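Local coordinates for protein homoserine O-acetyltransferase (Bacillus anthracis str. 'Ames Ancestor', PDB 3I1I) that probably transfers an acetyl group from acetyl-CoA to the hydroxyl of homoserine, a step toward methionine, at residues A223-F228 with K262-L267; G35-E40 with Q85-C90; Q163-Y168 with S304-N309. All coordinates share one frame; numbering follows the deposited sequence. Where two conformers were deposited one is given.

Contact 1 (A223-F228 with K262-L267)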
ATOM      1  N   ALA A 223       6.094  -2.105   1.171  1.00 24.73           N
ATOM      2  CA  ALA A 223       6.550  -1.574  -0.119  1.00 24.53           C
ATOM      3  C   ALA A 223       6.795  -2.698  -1.121  1.00 24.21           C
ATOM      4  O   ALA A 223       6.375  -2.617  -2.253  1.00 24.95           O
ATOM      5  CB  ALA A 223       7.820  -0.669   0.048  1.00 23.57           C
ATOM      6  N   ASN A 224       7.445  -3.761  -0.680  1.00 24.81           N
ATOM      7  CA  ASN A 224       7.799  -4.882  -1.544  1.00 24.65           C
ATOM      8  C   ASN A 224       6.570  -5.691  -1.948  1.00 24.74           C
ATOM      9  O   ASN A 224       6.455  -6.138  -3.085  1.00 25.19           O
ATOM     10  CB  ASN A 224       8.775  -5.793  -0.814  1.00 24.93           C
ATOM     11  CG  ASN A 224       9.329  -6.904  -1.713  1.00 26.73           C
ATOM     12  OD1 ASN A 224       9.967  -6.636  -2.720  1.00 31.60           O
ATOM     13  ND2 ASN A 224       9.093  -8.141  -1.336  1.00 28.45           N
ATOM     14  N   ARG A 225       5.647  -5.878  -1.018  1.00 24.07           N
ATOM     15  CA  ARG A 225       4.443  -6.621  -1.330  1.00 24.64           C
ATOM     16  C   ARG A 225       3.580  -5.904  -2.392  1.00 24.03           C
ATOM     17  O   ARG A 225       3.065  -6.545  -3.292  1.00 23.27           O
ATOM     18  CB  ARG A 225       3.645  -6.948  -0.065  1.00 24.68           C
ATOM     19  CG  ARG A 225       2.537  -7.918  -0.315  1.00 26.56           C
ATOM     20  CD  ARG A 225       2.091  -8.664   0.918  1.00 26.55           C
ATOM     21  NE  ARG A 225       1.584  -7.720   1.860  1.00 29.65           N
ATOM     22  CZ  ARG A 225       1.984  -7.590   3.119  1.00 33.45           C
ATOM     23  NH1 ARG A 225       1.456  -6.628   3.845  1.00 36.16           N
ATOM     24  NH2 ARG A 225       2.888  -8.387   3.664  1.00 35.47           N
HETATM   25  N   MSE A 226       3.482  -4.588  -2.329  1.00 25.14           N
HETATM   26  CA  MSE A 226       2.753  -3.811  -3.361  1.00 25.81           C
HETATM   27  C   MSE A 226       3.332  -4.019  -4.738  1.00 25.48           C
HETATM   28  O   MSE A 226       2.599  -4.160  -5.683  1.00 25.48           O
HETATM   29  CB  MSE A 226       2.791  -2.309  -3.078  1.00 26.16           C
HETATM   30  CG  MSE A 226       2.036  -1.891  -1.822  1.00 28.95           C
HETATM   31 SE   MSE A 226       2.634  -0.120  -1.323  0.65 34.11          SE
HETATM   32  CE  MSE A 226       1.718   0.035   0.355  1.00 30.92           C
HETATM   33  N   MSE A 227       4.647  -4.033  -4.876  1.00 25.41           N
HETATM   34  CA  MSE A 227       5.231  -4.288  -6.193  0.70 26.20           C
HETATM   35  C   MSE A 227       4.955  -5.744  -6.630  1.00 25.29           C
HETATM   36  O   MSE A 227       4.522  -5.994  -7.765  1.00 24.62           O
HETATM   37  CB  MSE A 227       6.732  -4.002  -6.181  0.70 26.94           C
HETATM   38  CG  MSE A 227       7.313  -3.727  -7.533  0.70 30.72           C
HETATM   39 SE   MSE A 227       9.181  -3.109  -7.407  0.45 40.15          SE
HETATM   40  CE  MSE A 227       9.981  -4.794  -6.889  0.70 33.44           C
ATOM     41  N   PHE A 228       5.197  -6.689  -5.727  1.00 23.99           N
ATOM     42  CA  PHE A 228       5.011  -8.110  -6.024  1.00 23.32           C
ATOM     43  C   PHE A 228       3.582  -8.421  -6.484  1.00 22.43           C
ATOM     44  O   PHE A 228       3.368  -9.173  -7.416  1.00 21.45           O
ATOM     45  CB  PHE A 228       5.346  -8.939  -4.758  1.00 23.78           C
ATOM     46  CG  PHE A 228       5.160 -10.400  -4.949  1.00 23.50           C
ATOM     47  CD1 PHE A 228       6.150 -11.149  -5.583  1.00 25.71           C
ATOM     48  CD2 PHE A 228       3.992 -11.017  -4.568  1.00 23.41           C
ATOM     49  CE1 PHE A 228       5.976 -12.523  -5.825  1.00 26.64           C
ATOM     50  CE2 PHE A 228       3.792 -12.420  -4.789  1.00 25.88           C
ATOM     51  CZ  PHE A 228       4.795 -13.168  -5.413  1.00 25.75           C
ATOM     52  N   LYS A 262       0.055 -15.836   4.435  1.00 23.56           N
ATOM     53  CA  LYS A 262       1.277 -16.445   4.955  1.00 23.44           C
ATOM     54  C   LYS A 262       2.300 -16.764   3.869  1.00 22.85           C
ATOM     55  O   LYS A 262       3.464 -16.410   4.010  1.00 21.71           O
ATOM     56  CB  LYS A 262       0.966 -17.730   5.707  1.00 23.74           C
ATOM     57  CG  LYS A 262       0.442 -17.485   7.104  1.00 25.30           C
ATOM     58  CD  LYS A 262      -0.027 -18.748   7.780  1.00 23.74           C
ATOM     59  CE  LYS A 262      -0.718 -18.386   9.084  1.00 25.88           C
ATOM     60  NZ  LYS A 262      -1.393 -19.600   9.706  1.00 27.78           N
ATOM     61  N   GLU A 263       1.874 -17.441   2.809  1.00 23.15           N
ATOM     62  CA  GLU A 263       2.783 -17.743   1.694  1.00 24.34           C
ATOM     63  C   GLU A 263       3.379 -16.431   1.147  1.00 23.79           C
ATOM     64  O   GLU A 263       4.582 -16.264   1.126  1.00 24.10           O
ATOM     65  CB  GLU A 263       2.092 -18.559   0.606  1.00 24.82           C
ATOM     66  CG  GLU A 263       1.604 -19.914   1.128  1.00 29.40           C
ATOM     67  CD  GLU A 263       0.360 -20.540   0.404  1.00 36.20           C
ATOM     68  OE1 GLU A 263       0.081 -21.730   0.726  1.00 39.11           O
ATOM     69  OE2 GLU A 263      -0.332 -19.894  -0.449  1.00 37.26           O
ATOM     70  N   ILE A 264       2.535 -15.467   0.810  1.00 23.64           N
ATOM     71  CA  ILE A 264       3.019 -14.212   0.247  1.00 22.92           C
ATOM     72  C   ILE A 264       3.874 -13.420   1.234  1.00 22.86           C
ATOM     73  O   ILE A 264       4.881 -12.869   0.835  1.00 23.23           O
ATOM     74  CB  ILE A 264       1.871 -13.366  -0.347  1.00 22.47           C
ATOM     75  CG1 ILE A 264       1.276 -14.102  -1.555  1.00 21.72           C
ATOM     76  CG2 ILE A 264       2.350 -11.976  -0.732  1.00 20.86           C
ATOM     77  CD1 ILE A 264      -0.148 -13.722  -1.923  1.00 20.38           C
ATOM     78  N   ASN A 265       3.527 -13.398   2.510  1.00 23.82           N
ATOM     79  CA  ASN A 265       4.393 -12.758   3.503  1.00 24.72           C
ATOM     80  C   ASN A 265       5.793 -13.365   3.498  1.00 26.18           C
ATOM     81  O   ASN A 265       6.801 -12.645   3.523  1.00 25.97           O
ATOM     82  CB  ASN A 265       3.856 -12.909   4.909  1.00 24.57           C
ATOM     83  CG  ASN A 265       2.789 -11.900   5.246  1.00 26.78           C
ATOM     84  OD1 ASN A 265       2.377 -11.093   4.407  1.00 30.55           O
ATOM     85  ND2 ASN A 265       2.290 -11.976   6.475  1.00 23.93           N
ATOM     86  N   LYS A 266       5.849 -14.691   3.452  1.00 27.05           N
ATOM     87  CA  LYS A 266       7.127 -15.384   3.468  1.00 28.72           C
ATOM     88  C   LYS A 266       7.996 -14.967   2.277  1.00 28.05           C
ATOM     89  O   LYS A 266       9.165 -14.628   2.466  1.00 27.25           O
ATOM     90  CB  LYS A 266       6.919 -16.892   3.471  1.00 29.60           C
ATOM     91  CG  LYS A 266       8.108 -17.670   3.951  1.00 34.56           C
ATOM     92  CD  LYS A 266       7.678 -19.100   4.450  1.00 41.54           C
ATOM     93  CE  LYS A 266       8.226 -20.265   3.579  1.00 44.87           C
ATOM     94  NZ  LYS A 266       9.364 -21.038   4.266  1.00 49.82           N
ATOM     95  N   LEU A 267       7.418 -14.982   1.076  1.00 27.36           N
ATOM     96  CA  LEU A 267       8.164 -14.609  -0.123  1.00 28.11           C
ATOM     97  C   LEU A 267       8.644 -13.162  -0.040  1.00 27.82           C
ATOM     98  O   LEU A 267       9.761 -12.866  -0.381  1.00 28.14           O
ATOM     99  CB  LEU A 267       7.306 -14.738  -1.386  1.00 28.45           C
ATOM    100  CG  LEU A 267       6.882 -16.143  -1.796  1.00 30.90           C
ATOM    101  CD1 LEU A 267       5.794 -16.099  -2.903  1.00 30.88           C
ATOM    102  CD2 LEU A 267       8.120 -16.938  -2.235  1.00 30.31           C
TER
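Arg225, Phe228 and Ile264 carry most of this crossing between helix 217-228 and helix 259-270, whose short segments run at 112° with their axes 10.4 Å apart. Both helices lie in the long, largely helical insertion between strands 174-178 and 309-313, consistent with the cap of an alpha/beta hydrolase. They meet through side chains alone; the CA atoms of Arg225 and Asn265 are the nearest pair, 7.8 Å apart. Arg225 leaves with CG anti to the backbone N and bends at chi3 (62°). Its aliphatic part crosses Ile264 at about a right angle, so that Arg225 CD lies 3.7 Å from Ile264 CG2, the branch methyl anti to its own backbone N. That methyl also meets the ring, with Phe228 CD2 4.3 Å from Ile264 CG2. The ring tip touches the more exposed leucine: Phe228 CZ to Leu267 CD1 is 4.0 Å. Asn265 points away at its root, but its OD1 turns back to within 2.9 Å of Arg225 NH2. The angle is poor, so this is no hydrogen bond; the guanidinium and amide planes are 35° apart. Better partners lie on the second subunit: Arg225 makes a salt bridge to Glu198 and a hydrogen bond to Asn195 of that chain, and Asn265 OD1 accepts from its Gln194. Ile264 and Leu267, packed on Phe228 and the arginine stem, thus join the helices, while the polar ends are committed to the subunit interface.

Contact 2 (G35-E40 with Q85-C90)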
ATOM      1  N   GLY A  35      31.799 -11.504 -23.683  1.00 24.85           N
ATOM      2  CA  GLY A  35      32.263 -11.475 -25.076  1.00 24.62           C
ATOM      3  C   GLY A  35      33.472 -10.570 -25.298  1.00 24.72           C
ATOM      4  O   GLY A  35      34.121 -10.131 -24.350  1.00 24.24           O
ATOM      5  N   THR A  36      33.738 -10.276 -26.566  1.00 24.95           N
ATOM      6  CA  THR A  36      34.952  -9.616 -26.988  1.00 25.28           C
ATOM      7  C   THR A  36      34.656  -8.410 -27.864  1.00 25.46           C
ATOM      8  O   THR A  36      33.928  -8.499 -28.860  1.00 25.29           O
ATOM      9  CB  THR A  36      35.830 -10.613 -27.798  1.00 25.86           C
ATOM     10  OG1 THR A  36      35.990 -11.802 -27.036  1.00 27.24           O
ATOM     11  CG2 THR A  36      37.223 -10.061 -28.123  1.00 23.49           C
ATOM     12  N   LEU A  37      35.261  -7.286 -27.517  1.00 25.64           N
ATOM     13  CA  LEU A  37      35.126  -6.080 -28.303  1.00 26.26           C
ATOM     14  C   LEU A  37      35.860  -6.265 -29.636  1.00 27.29           C
ATOM     15  O   LEU A  37      36.978  -6.704 -29.656  1.00 27.45           O
ATOM     16  CB  LEU A  37      35.731  -4.946 -27.500  1.00 26.24           C
ATOM     17  CG  LEU A  37      35.512  -3.494 -27.924  1.00 26.09           C
ATOM     18  CD1 LEU A  37      34.002  -3.146 -27.945  1.00 20.20           C
ATOM     19  CD2 LEU A  37      36.335  -2.603 -26.978  1.00 19.78           C
ATOM     20  N   ASN A  38      35.225  -5.975 -30.760  1.00 28.70           N
ATOM     21  CA  ASN A  38      35.886  -6.142 -32.062  1.00 29.17           C
ATOM     22  C   ASN A  38      36.791  -4.919 -32.383  1.00 30.42           C
ATOM     23  O   ASN A  38      36.768  -3.918 -31.656  1.00 30.90           O
ATOM     24  CB  ASN A  38      34.851  -6.468 -33.150  1.00 28.31           C
ATOM     25  CG  ASN A  38      34.017  -5.287 -33.543  1.00 28.52           C
ATOM     26  OD1 ASN A  38      34.257  -4.159 -33.108  1.00 29.47           O
ATOM     27  ND2 ASN A  38      33.022  -5.530 -34.384  1.00 27.25           N
ATOM     28  N   ARG A  39      37.587  -4.983 -33.447  1.00 31.60           N
ATOM     29  CA  ARG A  39      38.621  -3.959 -33.686  0.50 32.25           C
ATOM     30  C   ARG A  39      37.980  -2.615 -33.933  1.00 32.20           C
ATOM     31  O   ARG A  39      38.476  -1.593 -33.475  1.00 31.83           O
ATOM     32  CB  ARG A  39      39.523  -4.306 -34.886  0.50 32.93           C
ATOM     33  CG  ARG A  39      40.694  -3.297 -35.144  0.50 34.97           C
ATOM     34  CD  ARG A  39      42.086  -3.912 -34.886  0.50 37.61           C
ATOM     35  NE  ARG A  39      42.030  -5.047 -33.957  0.50 39.63           N
ATOM     36  CZ  ARG A  39      41.845  -6.312 -34.334  0.50 40.31           C
ATOM     37  NH1 ARG A  39      41.699  -6.610 -35.619  0.50 41.01           N
ATOM     38  NH2 ARG A  39      41.796  -7.279 -33.429  0.50 40.04           N
ATOM     39  N   GLU A  40      36.852  -2.630 -34.626  1.00 32.20           N
ATOM     40  CA  GLU A  40      36.144  -1.424 -34.955  1.00 32.45           C
ATOM     41  C   GLU A  40      35.290  -0.932 -33.763  1.00 31.32           C
ATOM     42  O   GLU A  40      34.775   0.189 -33.795  1.00 30.79           O
ATOM     43  CB  GLU A  40      35.267  -1.660 -36.191  1.00 33.61           C
ATOM     44  CG  GLU A  40      35.890  -2.585 -37.314  1.00 38.97           C
ATOM     45  CD  GLU A  40      35.588  -4.127 -37.107  1.00 45.48           C
ATOM     46  OE1 GLU A  40      36.098  -4.740 -36.122  1.00 47.54           O
ATOM     47  OE2 GLU A  40      34.838  -4.728 -37.924  1.00 49.84           O
ATOM     48  N   GLN A  85      29.571 -13.040 -30.732  1.00 31.51           N
ATOM     49  CA  GLN A  85      29.492 -11.987 -31.741  1.00 31.26           C
ATOM     50  C   GLN A  85      29.483 -10.589 -31.166  1.00 29.74           C
ATOM     51  O   GLN A  85      30.023  -9.671 -31.770  1.00 30.74           O
ATOM     52  CB  GLN A  85      28.215 -12.196 -32.481  1.00 32.46           C
ATOM     53  CG  GLN A  85      28.203 -11.563 -33.806  1.00 37.26           C
ATOM     54  CD  GLN A  85      26.948 -11.922 -34.553  1.00 42.11           C
ATOM     55  OE1 GLN A  85      26.445 -13.063 -34.455  1.00 42.96           O
ATOM     56  NE2 GLN A  85      26.424 -10.951 -35.315  1.00 45.09           N
ATOM     57  N   TYR A  86      28.885 -10.416 -29.994  1.00 27.86           N
ATOM     58  CA  TYR A  86      28.733  -9.090 -29.408  1.00 26.39           C
ATOM     59  C   TYR A  86      29.545  -8.935 -28.113  1.00 26.06           C
ATOM     60  O   TYR A  86      29.792  -9.898 -27.371  1.00 24.98           O
ATOM     61  CB  TYR A  86      27.252  -8.804 -29.136  1.00 25.74           C
ATOM     62  CG  TYR A  86      26.435  -8.710 -30.395  1.00 24.76           C
ATOM     63  CD1 TYR A  86      26.661  -7.696 -31.277  1.00 24.54           C
ATOM     64  CD2 TYR A  86      25.444  -9.644 -30.704  1.00 25.38           C
ATOM     65  CE1 TYR A  86      25.962  -7.585 -32.439  1.00 26.90           C
ATOM     66  CE2 TYR A  86      24.716  -9.541 -31.889  1.00 26.72           C
ATOM     67  CZ  TYR A  86      24.985  -8.498 -32.749  1.00 28.65           C
ATOM     68  OH  TYR A  86      24.314  -8.315 -33.940  1.00 32.68           O
ATOM     69  N   PHE A  87      29.950  -7.699 -27.853  1.00 24.98           N
ATOM     70  CA  PHE A  87      30.562  -7.352 -26.589  1.00 24.15           C
ATOM     71  C   PHE A  87      29.436  -6.743 -25.762  1.00 23.84           C
ATOM     72  O   PHE A  87      28.918  -5.680 -26.108  1.00 24.33           O
ATOM     73  CB  PHE A  87      31.680  -6.344 -26.836  1.00 23.88           C
ATOM     74  CG  PHE A  87      32.374  -5.905 -25.600  1.00 23.40           C
ATOM     75  CD1 PHE A  87      33.076  -6.820 -24.834  1.00 24.58           C
ATOM     76  CD2 PHE A  87      32.331  -4.601 -25.203  1.00 22.44           C
ATOM     77  CE1 PHE A  87      33.722  -6.438 -23.693  1.00 24.50           C
ATOM     78  CE2 PHE A  87      32.986  -4.192 -24.049  1.00 23.96           C
ATOM     79  CZ  PHE A  87      33.686  -5.118 -23.292  1.00 24.93           C
ATOM     80  N   VAL A  88      29.054  -7.397 -24.672  1.00 23.29           N
ATOM     81  CA  VAL A  88      27.880  -6.986 -23.906  1.00 22.73           C
ATOM     82  C   VAL A  88      28.291  -6.363 -22.585  1.00 22.93           C
ATOM     83  O   VAL A  88      29.131  -6.924 -21.893  1.00 22.94           O
ATOM     84  CB  VAL A  88      26.960  -8.197 -23.644  1.00 23.29           C
ATOM     85  CG1 VAL A  88      25.744  -7.804 -22.761  1.00 21.02           C
ATOM     86  CG2 VAL A  88      26.528  -8.838 -24.964  1.00 21.07           C
ATOM     87  N   ILE A  89      27.722  -5.194 -22.247  1.00 22.55           N
ATOM     88  CA  ILE A  89      28.031  -4.502 -20.993  1.00 22.68           C
ATOM     89  C   ILE A  89      26.761  -4.318 -20.160  1.00 23.04           C
ATOM     90  O   ILE A  89      25.676  -4.097 -20.688  1.00 22.24           O
ATOM     91  CB  ILE A  89      28.588  -3.067 -21.235  1.00 23.46           C
ATOM     92  CG1 ILE A  89      29.715  -3.087 -22.266  1.00 23.77           C
ATOM     93  CG2 ILE A  89      29.031  -2.397 -19.882  1.00 21.66           C
ATOM     94  CD1 ILE A  89      30.156  -1.675 -22.762  1.00 23.82           C
ATOM     95  N   CYS A  90      26.907  -4.380 -18.846  1.00 23.89           N
ATOM     96  CA  CYS A  90      25.818  -4.084 -17.943  1.00 24.05           C
ATOM     97  C   CYS A  90      26.390  -3.455 -16.706  1.00 23.63           C
ATOM     98  O   CYS A  90      27.420  -3.888 -16.229  1.00 24.33           O
ATOM     99  CB  CYS A  90      25.118  -5.386 -17.587  1.00 24.85           C
ATOM    100  SG  CYS A  90      23.586  -5.118 -16.649  1.00 26.25           S
TER
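The chain at Gly35 passes close beside the start of strand 87-91, with the CA atoms of Gly35 and Phe87 4.7 Å apart, yet no backbone hydrogen bond joins the two segments. Gly35 has a positive phi (74°), and its CA sits 3.7 Å from Tyr86 O; the backbone angle and the close carbonyl suit a residue with no side chain. Phe87 has the largest share of the buried surface. With CG anti to the backbone N (chi1 179°), its ring lies against the backbone of residues 35-37 and is met on two aspects. At the edge, near the ring plane, Gly35 O stands 3.5 Å from Phe87 CD1. Over one face comes Leu37, whose CB is 4.1 Å from the centroid of the Phe87 ring and 16° off its normal, a CH-pi contact. Leu37 also has CG anti to its backbone N, and its second torsion carries one methyl to the ring rim, where Leu37 CD1 and Phe87 CD2 are 3.5 Å apart. In the alpha/beta-hydrolase fold of this protein, strand 87-91 lies in the central sheet between antiparallel strand 24-34 and parallel strand 44-48, and residues 35-40 belong to the connection that leads from the first of these neighbours to the second. Asn43, near the end of that connection, ties both sides together: its ND2 is hydrogen-bonded to Thr36 O and Gln85 O, and its backbone pairs with Phe87. Thr36 O also lies 3.7 Å from Phe87 CB, so the carbonyl borders the root of the aromatic side chain. Ser297 of the third subunit packs on both Leu37 and Phe87.

Contact 3 (Q163-Y168 with S304-N309)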
ATOM      1  N   GLN A 163      16.034   6.545 -22.401  1.00 18.44           N
ATOM      2  CA  GLN A 163      16.742   7.809 -22.184  1.00 19.37           C
ATOM      3  C   GLN A 163      17.999   7.896 -23.076  1.00 19.63           C
ATOM      4  O   GLN A 163      18.274   8.930 -23.677  1.00 20.30           O
ATOM      5  CB  GLN A 163      17.065   7.980 -20.703  1.00 19.78           C
ATOM      6  CG  GLN A 163      15.840   8.242 -19.821  1.00 20.26           C
ATOM      7  CD  GLN A 163      15.266   9.642 -20.025  1.00 23.57           C
ATOM      8  OE1 GLN A 163      15.537  10.302 -21.035  1.00 24.11           O
ATOM      9  NE2 GLN A 163      14.470  10.108 -19.058  1.00 23.98           N
ATOM     10  N   TRP A 164      18.690   6.786 -23.256  1.00 19.85           N
ATOM     11  CA  TRP A 164      19.761   6.704 -24.258  1.00 20.60           C
ATOM     12  C   TRP A 164      19.308   7.055 -25.682  1.00 20.35           C
ATOM     13  O   TRP A 164      19.944   7.853 -26.378  1.00 19.57           O
ATOM     14  CB  TRP A 164      20.333   5.282 -24.316  1.00 20.97           C
ATOM     15  CG  TRP A 164      21.465   5.056 -23.432  1.00 20.76           C
ATOM     16  CD1 TRP A 164      21.414   4.603 -22.175  1.00 19.72           C
ATOM     17  CD2 TRP A 164      22.853   5.245 -23.745  1.00 19.93           C
ATOM     18  NE1 TRP A 164      22.671   4.486 -21.672  1.00 21.50           N
ATOM     19  CE2 TRP A 164      23.576   4.892 -22.615  1.00 19.73           C
ATOM     20  CE3 TRP A 164      23.538   5.694 -24.865  1.00 19.19           C
ATOM     21  CZ2 TRP A 164      24.959   4.948 -22.567  1.00 21.69           C
ATOM     22  CZ3 TRP A 164      24.923   5.745 -24.818  1.00 19.83           C
ATOM     23  CH2 TRP A 164      25.611   5.398 -23.681  1.00 20.49           C
ATOM     24  N   ALA A 165      18.221   6.423 -26.114  1.00 19.98           N
ATOM     25  CA  ALA A 165      17.706   6.644 -27.458  1.00 19.87           C
ATOM     26  C   ALA A 165      17.297   8.121 -27.682  1.00 19.84           C
ATOM     27  O   ALA A 165      17.552   8.706 -28.745  1.00 20.06           O
ATOM     28  CB  ALA A 165      16.541   5.708 -27.741  1.00 19.10           C
ATOM     29  N   VAL A 166      16.692   8.724 -26.677  1.00 19.67           N
ATOM     30  CA  VAL A 166      16.297  10.131 -26.764  1.00 20.13           C
ATOM     31  C   VAL A 166      17.534  11.057 -26.709  1.00 21.09           C
ATOM     32  O   VAL A 166      17.706  11.904 -27.562  1.00 21.31           O
ATOM     33  CB  VAL A 166      15.284  10.501 -25.642  1.00 19.23           C
ATOM     34  CG1 VAL A 166      15.092  12.001 -25.545  1.00 17.93           C
ATOM     35  CG2 VAL A 166      13.961   9.790 -25.900  1.00 17.43           C
ATOM     36  N   HIS A 167      18.408  10.862 -25.730  1.00 21.87           N
ATOM     37  CA  HIS A 167      19.443  11.843 -25.474  1.00 22.22           C
ATOM     38  C   HIS A 167      20.787  11.601 -26.106  1.00 22.83           C
ATOM     39  O   HIS A 167      21.582  12.509 -26.125  1.00 23.01           O
ATOM     40  CB  HIS A 167      19.573  12.068 -23.986  1.00 22.21           C
ATOM     41  CG  HIS A 167      18.381  12.740 -23.399  1.00 23.96           C
ATOM     42  ND1 HIS A 167      18.283  14.114 -23.277  1.00 25.29           N
ATOM     43  CD2 HIS A 167      17.197  12.236 -22.968  1.00 24.77           C
ATOM     44  CE1 HIS A 167      17.106  14.423 -22.747  1.00 24.94           C
ATOM     45  NE2 HIS A 167      16.422  13.305 -22.561  1.00 24.62           N
ATOM     46  N   TYR A 168      21.047  10.414 -26.657  1.00 23.65           N
ATOM     47  CA  TYR A 168      22.293  10.176 -27.344  1.00 24.05           C
ATOM     48  C   TYR A 168      22.014   9.588 -28.690  1.00 26.08           C
ATOM     49  O   TYR A 168      22.469   8.493 -29.027  1.00 26.76           O
ATOM     50  CB  TYR A 168      23.194   9.264 -26.515  1.00 24.64           C
ATOM     51  CG  TYR A 168      23.636   9.906 -25.241  1.00 22.11           C
ATOM     52  CD1 TYR A 168      24.556  10.949 -25.252  1.00 21.69           C
ATOM     53  CD2 TYR A 168      23.110   9.514 -24.042  1.00 24.52           C
ATOM     54  CE1 TYR A 168      24.954  11.580 -24.068  1.00 22.14           C
ATOM     55  CE2 TYR A 168      23.507  10.125 -22.821  1.00 25.78           C
ATOM     56  CZ  TYR A 168      24.418  11.143 -22.844  1.00 23.70           C
ATOM     57  OH  TYR A 168      24.802  11.700 -21.658  1.00 27.58           O
ATOM     58  N   SER A 304      10.961  12.859 -31.407  1.00 18.37           N
ATOM     59  CA  SER A 304      11.552  13.410 -32.633  1.00 18.00           C
ATOM     60  C   SER A 304      13.079  13.222 -32.694  1.00 17.95           C
ATOM     61  O   SER A 304      13.665  13.124 -33.757  1.00 16.51           O
ATOM     62  CB  SER A 304      11.189  14.909 -32.765  1.00 18.24           C
ATOM     63  OG  SER A 304      11.907  15.704 -31.812  1.00 17.86           O
ATOM     64  N   ASN A 305      13.722  13.199 -31.539  1.00 18.90           N
ATOM     65  CA  ASN A 305      15.180  13.096 -31.480  1.00 18.95           C
ATOM     66  C   ASN A 305      15.701  11.657 -31.707  1.00 19.23           C
ATOM     67  O   ASN A 305      16.853  11.468 -32.075  1.00 19.76           O
ATOM     68  CB  ASN A 305      15.669  13.587 -30.118  1.00 18.85           C
ATOM     69  CG  ASN A 305      15.411  15.068 -29.889  1.00 18.76           C
ATOM     70  OD1 ASN A 305      16.162  15.895 -30.380  1.00 19.57           O
ATOM     71  ND2 ASN A 305      14.374  15.407 -29.108  1.00 14.83           N
ATOM     72  N   VAL A 306      14.872  10.655 -31.440  1.00 19.06           N
ATOM     73  CA  VAL A 306      15.279   9.267 -31.576  1.00 19.04           C
ATOM     74  C   VAL A 306      15.617   8.968 -33.039  1.00 19.84           C
ATOM     75  O   VAL A 306      14.851   9.293 -33.919  1.00 19.96           O
ATOM     76  CB  VAL A 306      14.170   8.298 -31.080  1.00 19.64           C
ATOM     77  CG1 VAL A 306      14.487   6.847 -31.418  1.00 15.80           C
ATOM     78  CG2 VAL A 306      13.939   8.499 -29.538  1.00 17.57           C
ATOM     79  N   GLU A 307      16.785   8.371 -33.278  1.00 20.13           N
ATOM     80  CA  GLU A 307      17.159   7.923 -34.630  1.00 20.67           C
ATOM     81  C   GLU A 307      17.461   6.408 -34.666  1.00 19.81           C
ATOM     82  O   GLU A 307      17.710   5.867 -35.724  1.00 19.55           O
ATOM     83  CB  GLU A 307      18.349   8.730 -35.182  1.00 20.35           C
ATOM     84  CG  GLU A 307      18.160  10.285 -35.159  1.00 22.56           C
ATOM     85  CD  GLU A 307      16.963  10.816 -36.018  1.00 25.43           C
ATOM     86  OE1 GLU A 307      16.597  10.144 -36.979  1.00 23.89           O
ATOM     87  OE2 GLU A 307      16.404  11.926 -35.749  1.00 27.76           O
ATOM     88  N   ALA A 308      17.419   5.738 -33.521  1.00 19.47           N
ATOM     89  CA  ALA A 308      17.638   4.287 -33.459  1.00 19.37           C
ATOM     90  C   ALA A 308      16.465   3.561 -34.121  1.00 19.58           C
ATOM     91  O   ALA A 308      15.353   4.077 -34.162  1.00 19.03           O
ATOM     92  CB  ALA A 308      17.762   3.843 -32.033  1.00 18.69           C
ATOM     93  N   ASN A 309      16.716   2.368 -34.640  1.00 19.90           N
ATOM     94  CA  ASN A 309      15.636   1.423 -34.942  1.00 19.95           C
ATOM     95  C   ASN A 309      15.063   1.066 -33.597  1.00 19.46           C
ATOM     96  O   ASN A 309      15.838   0.766 -32.708  1.00 20.30           O
ATOM     97  CB  ASN A 309      16.194   0.135 -35.584  1.00 20.15           C
ATOM     98  CG  ASN A 309      16.503   0.273 -37.067  1.00 20.50           C
ATOM     99  OD1 ASN A 309      16.529   1.353 -37.612  1.00 23.06           O
ATOM    100  ND2 ASN A 309      16.729  -0.853 -37.724  1.00 26.60           N
TER
HETATM  101  O   HOH W   1      18.141   7.186 -30.990  1.00 22.83           O
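Val166 and Val306 share one rotamer, CG1 anti to the backbone N (chi1 168° and 171°), which places each CG2 beside its own backbone N and lets these two methyls meet. Val166 CG2 and Val306 CG2 are 3.9 Å apart, the side chains crossing obliquely. The same methyl, Val306 CG2, lies 3.7 Å from Ala165 O, against the helix carbonyl, and 4.2 Å from Ala165 CB. Nearby, Asn305 approaches the helix end through its CB, 3.7 Å from Val166 O, while its ND2 makes a weak hydrogen bond to Ala302 O. Here the last turn of helix 156-167 packs on the loop between helix 299-304 and strand 309-313, a strand of the central sheet. This is the helix that follows the probable nucleophile elbow of the alpha/beta-hydrolase fold, and the loop touches its far, C-terminal end. A single water links the backbones: it donates to Ala165 O at 2.8 Å and accepts from Glu307 N at 2.9 Å. With no direct hydrogen bond between the segments, a buried join of valine and alanine methyls is supplemented by this water, which satisfies a helix carbonyl and a loop amide together.

Along the chain contact 2 closes first, and contact 1 is then nested within the loop that contact 3 closes. Contacts 2 and 3 both border the central mixed sheet, at strand 87-91 and at the approach to strand 309-313; their centres are 22 Å apart and their nearest atoms about 8 Å. The centre of contact 1 is 39 Å from that of contact 2 and 36 Å from that of contact 3, on the opposite side of the chain's centre from both. Contacts 2 and 3 thus hold connections at the sheet of the core, contact 2 beside the third subunit, whereas contact 1 lies in the helical insertion that, consistent with a cap, reaches the second subunit.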